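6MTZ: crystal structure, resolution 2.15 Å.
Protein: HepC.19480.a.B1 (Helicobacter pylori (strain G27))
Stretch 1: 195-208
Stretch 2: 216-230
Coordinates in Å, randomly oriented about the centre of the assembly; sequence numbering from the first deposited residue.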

# COMPACT_ATOMS: atom_id res chain seq x y z
N ASP A 195 7.31 -3.05 0.94
CA ASP A 195 8.71 -3.38 1.19
C ASP A 195 9.55 -2.13 1.39
O ASP A 195 10.42 -2.08 2.27
CB ASP A 195 9.27 -4.19 0.02
CG ASP A 195 8.69 -5.59 -0.06
OD1 ASP A 195 7.91 -5.99 0.84
OD2 ASP A 195 9.01 -6.30 -1.03
N TYR A 196 9.32 -1.12 0.55
CA TYR A 196 10.04 0.15 0.65
C TYR A 196 9.83 0.82 2.01
O TYR A 196 10.79 1.17 2.69
CB TYR A 196 9.56 1.03 -0.50
CG TYR A 196 10.04 2.45 -0.57
CD1 TYR A 196 11.39 2.79 -0.46
CD2 TYR A 196 9.13 3.46 -0.85
CE1 TYR A 196 11.79 4.12 -0.57
CE2 TYR A 196 9.51 4.76 -0.96
CZ TYR A 196 10.83 5.10 -0.82
OH TYR A 196 11.14 6.44 -0.96
N LYS A 197 8.57 1.04 2.39
CA LYS A 197 8.29 1.66 3.68
C LYS A 197 8.86 0.83 4.81
O LYS A 197 9.48 1.37 5.73
CB LYS A 197 6.77 1.86 3.89
CG LYS A 197 6.11 2.83 2.91
CD LYS A 197 4.61 2.94 3.17
CE LYS A 197 3.90 3.89 2.22
NZ LYS A 197 4.40 5.27 2.26
N LEU A 198 8.71 -0.50 4.74
CA LEU A 198 9.19 -1.34 5.83
C LEU A 198 10.71 -1.33 5.90
O LEU A 198 11.28 -1.39 6.99
CB LEU A 198 8.68 -2.77 5.69
CG LEU A 198 7.17 -2.92 5.90
CD1 LEU A 198 6.84 -4.38 6.07
CD2 LEU A 198 6.71 -2.11 7.09
N LYS A 199 11.38 -1.29 4.74
CA LYS A 199 12.83 -1.13 4.75
C LYS A 199 13.22 0.17 5.45
O LYS A 199 14.09 0.18 6.32
CB LYS A 199 13.39 -1.15 3.33
N LEU A 200 12.57 1.27 5.07
CA LEU A 200 12.90 2.57 5.68
C LEU A 200 12.66 2.55 7.19
O LEU A 200 13.45 3.11 7.96
CB LEU A 200 12.05 3.68 5.04
CG LEU A 200 12.30 3.97 3.56
CD1 LEU A 200 11.24 4.87 2.99
CD2 LEU A 200 13.68 4.61 3.38
N LEU A 201 11.55 1.96 7.63
CA LEU A 201 11.25 1.96 9.06
C LEU A 201 12.25 1.10 9.81
O LEU A 201 12.78 1.52 10.84
CB LEU A 201 9.81 1.47 9.29
CG LEU A 201 9.40 1.43 10.75
CD1 LEU A 201 9.50 2.83 11.32
CD2 LEU A 201 7.98 0.87 10.90
N GLU A 202 12.54 -0.10 9.29
CA GLU A 202 13.53 -0.96 9.96
C GLU A 202 14.90 -0.27 10.09
O GLU A 202 15.61 -0.51 11.08
CB GLU A 202 13.70 -2.29 9.21
CG GLU A 202 14.72 -3.22 9.90
CD GLU A 202 14.71 -4.66 9.40
OE1 GLU A 202 13.75 -5.08 8.71
OE2 GLU A 202 15.69 -5.37 9.72
N GLU A 203 15.28 0.59 9.14
CA GLU A 203 16.59 1.25 9.25
C GLU A 203 16.68 2.14 10.49
O GLU A 203 17.79 2.45 10.94
CB GLU A 203 16.91 2.09 7.99
CG GLU A 203 17.79 1.35 6.96
CD GLU A 203 17.62 1.86 5.52
OE1 GLU A 203 18.26 1.30 4.60
OE2 GLU A 203 16.83 2.81 5.30
N VAL A 204 15.55 2.55 11.06
CA VAL A 204 15.59 3.31 12.31
C VAL A 204 16.35 2.56 13.40
O VAL A 204 16.85 3.19 14.34
CB VAL A 204 14.14 3.66 12.74
CG1 VAL A 204 14.09 4.25 14.11
CG2 VAL A 204 13.55 4.62 11.77
N LYS A 205 16.45 1.23 13.30
CA LYS A 205 17.20 0.47 14.30
C LYS A 205 18.66 0.91 14.37
O LYS A 205 19.31 0.73 15.40
CB LYS A 205 17.11 -1.02 13.99
CG LYS A 205 18.00 -1.50 12.84
CD LYS A 205 17.58 -2.90 12.37
CE LYS A 205 18.41 -3.34 11.16
NZ LYS A 205 18.02 -4.69 10.67
N ASN A 206 19.20 1.49 13.30
CA ASN A 206 20.56 1.98 13.33
C ASN A 206 20.67 3.39 13.89
O ASN A 206 21.77 3.93 13.95
CB ASN A 206 21.16 1.91 11.93
CG ASN A 206 21.27 0.49 11.45
OD1 ASN A 206 21.63 -0.39 12.23
ND2 ASN A 206 20.91 0.25 10.21
N TYR A 207 19.56 3.98 14.34
CA TYR A 207 19.53 5.32 14.90
C TYR A 207 19.07 5.36 16.35
O TYR A 207 19.45 6.27 17.08
CB TYR A 207 18.61 6.22 14.04
CG TYR A 207 19.19 6.45 12.67
CD1 TYR A 207 19.00 5.54 11.65
CD2 TYR A 207 20.00 7.57 12.42
CE1 TYR A 207 19.55 5.73 10.40
CE2 TYR A 207 20.57 7.77 11.18
CZ TYR A 207 20.34 6.85 10.17
OH TYR A 207 20.90 7.04 8.94
N LEU A 208 18.25 4.38 16.78
CA LEU A 208 17.66 4.38 18.12
C LEU A 208 18.68 4.65 19.21
O LEU A 208 18.38 5.31 20.21
CB LEU A 208 16.99 3.03 18.40
CG LEU A 208 15.74 2.74 17.58
CD1 LEU A 208 15.48 1.25 17.58
CD2 LEU A 208 14.57 3.49 18.17
N ALA A 216 19.37 13.00 13.72
CA ALA A 216 20.26 12.21 12.88
C ALA A 216 19.46 11.45 11.84
O ALA A 216 19.82 11.43 10.65
CB ALA A 216 21.08 11.25 13.73
N TYR A 217 18.38 10.80 12.26
CA TYR A 217 17.55 10.09 11.30
C TYR A 217 16.87 11.08 10.36
O TYR A 217 16.82 10.85 9.15
CB TYR A 217 16.53 9.22 12.03
CG TYR A 217 15.65 8.40 11.10
CD1 TYR A 217 16.20 7.38 10.33
CD2 TYR A 217 14.29 8.64 10.99
CE1 TYR A 217 15.41 6.62 9.47
CE2 TYR A 217 13.49 7.89 10.15
CZ TYR A 217 14.06 6.88 9.39
OH TYR A 217 13.28 6.11 8.55
N ASP A 218 16.39 12.20 10.89
CA ASP A 218 15.69 13.17 10.06
C ASP A 218 16.56 13.64 8.88
O ASP A 218 16.07 13.74 7.74
CB ASP A 218 15.25 14.36 10.91
CG ASP A 218 14.24 15.26 10.21
OD1 ASP A 218 13.42 14.74 9.42
OD2 ASP A 218 14.29 16.49 10.44
N ASN A 219 17.84 13.91 9.13
CA ASN A 219 18.72 14.46 8.11
C ASN A 219 19.30 13.41 7.18
O ASN A 219 19.87 13.78 6.14
CB ASN A 219 19.86 15.25 8.77
CG ASN A 219 19.40 16.57 9.33
OD1 ASN A 219 18.42 17.14 8.85
ND2 ASN A 219 20.10 17.06 10.35
N ASP A 220 19.18 12.12 7.51
CA ASP A 220 19.69 11.03 6.69
C ASP A 220 18.64 10.42 5.78
O ASP A 220 19.00 9.69 4.85
CB ASP A 220 20.25 9.88 7.56
CG ASP A 220 21.67 10.14 8.06
OD1 ASP A 220 22.23 11.23 7.82
OD2 ASP A 220 22.22 9.23 8.72
N LEU A 221 17.37 10.70 6.05
CA LEU A 221 16.29 9.93 5.44
C LEU A 221 16.25 10.08 3.92
O LEU A 221 16.03 9.10 3.20
CB LEU A 221 14.95 10.35 6.04
CG LEU A 221 13.72 9.70 5.43
CD1 LEU A 221 13.81 8.18 5.45
CD2 LEU A 221 12.50 10.15 6.19
N PHE A 222 16.43 11.31 3.41
CA PHE A 222 16.27 11.57 1.98
C PHE A 222 17.23 10.71 1.16
O PHE A 222 16.82 10.03 0.21
CB PHE A 222 16.47 13.06 1.68
CG PHE A 222 16.24 13.44 0.21
CD1 PHE A 222 14.95 13.51 -0.31
CD2 PHE A 222 17.31 13.77 -0.61
CE1 PHE A 222 14.73 13.88 -1.64
CE2 PHE A 222 17.10 14.15 -1.96
CZ PHE A 222 15.81 14.20 -2.47
N ARG A 223 18.50 10.70 1.56
CA ARG A 223 19.49 9.89 0.86
C ARG A 223 19.15 8.41 1.00
O ARG A 223 19.26 7.65 0.03
CB ARG A 223 20.90 10.18 1.42
CG ARG A 223 22.03 9.44 0.70
CD ARG A 223 23.44 9.87 1.16
NE ARG A 223 24.45 9.11 0.42
CZ ARG A 223 25.00 9.50 -0.72
NH1 ARG A 223 24.69 10.67 -1.24
NH2 ARG A 223 25.87 8.71 -1.34
N LEU A 224 18.68 7.99 2.18
CA LEU A 224 18.26 6.61 2.37
C LEU A 224 17.12 6.23 1.43
O LEU A 224 17.11 5.12 0.88
CB LEU A 224 17.83 6.36 3.82
CG LEU A 224 18.91 6.40 4.90
CD1 LEU A 224 18.27 6.12 6.28
CD2 LEU A 224 20.02 5.38 4.58
N LYS A 225 16.15 7.12 1.25
CA LYS A 225 15.04 6.83 0.35
C LYS A 225 15.52 6.63 -1.08
O LYS A 225 15.06 5.72 -1.78
CB LYS A 225 14.00 7.96 0.39
CG LYS A 225 13.34 8.16 1.76
CD LYS A 225 12.41 9.40 1.72
CE LYS A 225 11.26 9.18 0.72
NZ LYS A 225 10.22 10.28 0.79
N LYS A 226 16.42 7.50 -1.54
CA LYS A 226 16.97 7.37 -2.89
C LYS A 226 17.64 6.01 -3.07
O LYS A 226 17.52 5.39 -4.13
CB LYS A 226 17.98 8.48 -3.18
CG LYS A 226 17.38 9.82 -3.51
CD LYS A 226 18.49 10.75 -4.06
CE LYS A 226 17.93 12.01 -4.65
NZ LYS A 226 18.99 12.91 -5.18
N ILE A 227 18.33 5.53 -2.03
CA ILE A 227 19.01 4.25 -2.13
C ILE A 227 18.01 3.11 -2.06
O ILE A 227 18.11 2.13 -2.82
CB ILE A 227 20.09 4.13 -1.04
CG1 ILE A 227 21.25 5.06 -1.38
CG2 ILE A 227 20.60 2.71 -0.93
CD1 ILE A 227 22.18 5.23 -0.25
N ALA A 228 17.02 3.21 -1.18
CA ALA A 228 16.04 2.13 -1.08
C ALA A 228 15.25 1.99 -2.38
O ALA A 228 14.77 0.90 -2.70
CB ALA A 228 15.09 2.37 0.09
N LEU A 229 15.13 3.07 -3.15
CA LEU A 229 14.41 3.00 -4.41
C LEU A 229 15.26 2.44 -5.55
O LEU A 229 14.77 2.38 -6.68
CB LEU A 229 13.88 4.37 -4.80
CG LEU A 229 12.70 4.91 -3.99
CD1 LEU A 229 12.57 6.38 -4.28
CD2 LEU A 229 11.42 4.17 -4.35
N GLY A 230 16.51 2.06 -5.28
CA GLY A 230 17.40 1.55 -6.31
C GLY A 230 18.19 2.60 -7.07
O GLY A 230 18.85 2.26 -8.05
O HOH W 1 18.35 2.67 2.25

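Three tyrosines, two from the first stretch and one from the second, account for nearly half of the buried surface, and both hydrogen bonds that pass directly between the stretches are donated by tyrosine hydroxyls. The helices run roughly antiparallel, at 139° between their directions, and their axes come no closer than 10.3 Å. Leu200 packs between the helices, with tyrosines at both ends of the contact.

At one end of the contact, Tyr207 pairs with Tyr217. The edge of the Tyr217 ring is directed at the face of Tyr207, with centroids 5.2 Å apart and planes at 66°; CD1 of Tyr207 lies 3.6 Å from CD1 of Tyr217. This geometry sets ring hydrogens against a π cloud. The CA of Tyr217 also lies over the Tyr207 ring, 4.1 Å from its centroid. Tyr207, with chi1 in the m well, directs its CA-to-CB bond toward the second stretch, and its hydroxyl OH donates a short hydrogen bond of 2.6 Å to OD2 of Asp220, which lies near the ring plane. A carboxylate suits this place, since it offers a strong acceptor to the phenol. Ala216, being small, packs its CB 4.1 Å from CD2 of Tyr207.

Tyr217 makes a complementary connection in the other direction. Its OH donates to the backbone O of Leu200 at 3.1 Å, so a buried ring is spared an unsatisfied hydroxyl. Within its own stretch this carbonyl receives only a weak bond, from N of Glu203. One face of the Tyr217 ring is covered by Val204, whose CG2 stands 3.6 Å from the ring centroid; a compact branched side chain can set a methyl over the ring face.

Further along, Leu200 acts as a knob, its side chain settling among Leu221, Leu224, Lys225 and Ala228. Although its CA-to-CB bond points sideways, the end of the side chain comes nearer: CD2 is 3.9 Å from CG of Lys225, 4.1 Å from CD1 of Leu221 and 4.2 Å from CB of Ala228. Lysine serves here through the aliphatic part of its chain, while its amine is bonded elsewhere in the structure.

Tyr196 closes the other end of the contact. With chi1 at t, its ring reaches the last turn of the second helix: CB of Ala228 meets the ring edge, 3.8 Å from CD1, and CD2 of Leu229 sits over one face, 3.8 Å from the centroid. The small alanine lets the ring approach the backbone, and the leucine supplies a methyl to cover it. Just beyond, Gly230 ends the helix in a Schellman motif with positive phi, a conformation that calls for glycine.

At the more open margin, the CA-to-CB bond of Glu203 points toward the second stretch, and its OE2 lies 3.7 Å from CD1 of Leu224. One water bridges the stretches, donating to OE1 of Glu203 at 2.7 Å and to O of Leu224 at 3.1 Å. Altogether 676 Å² is buried, counting both sides.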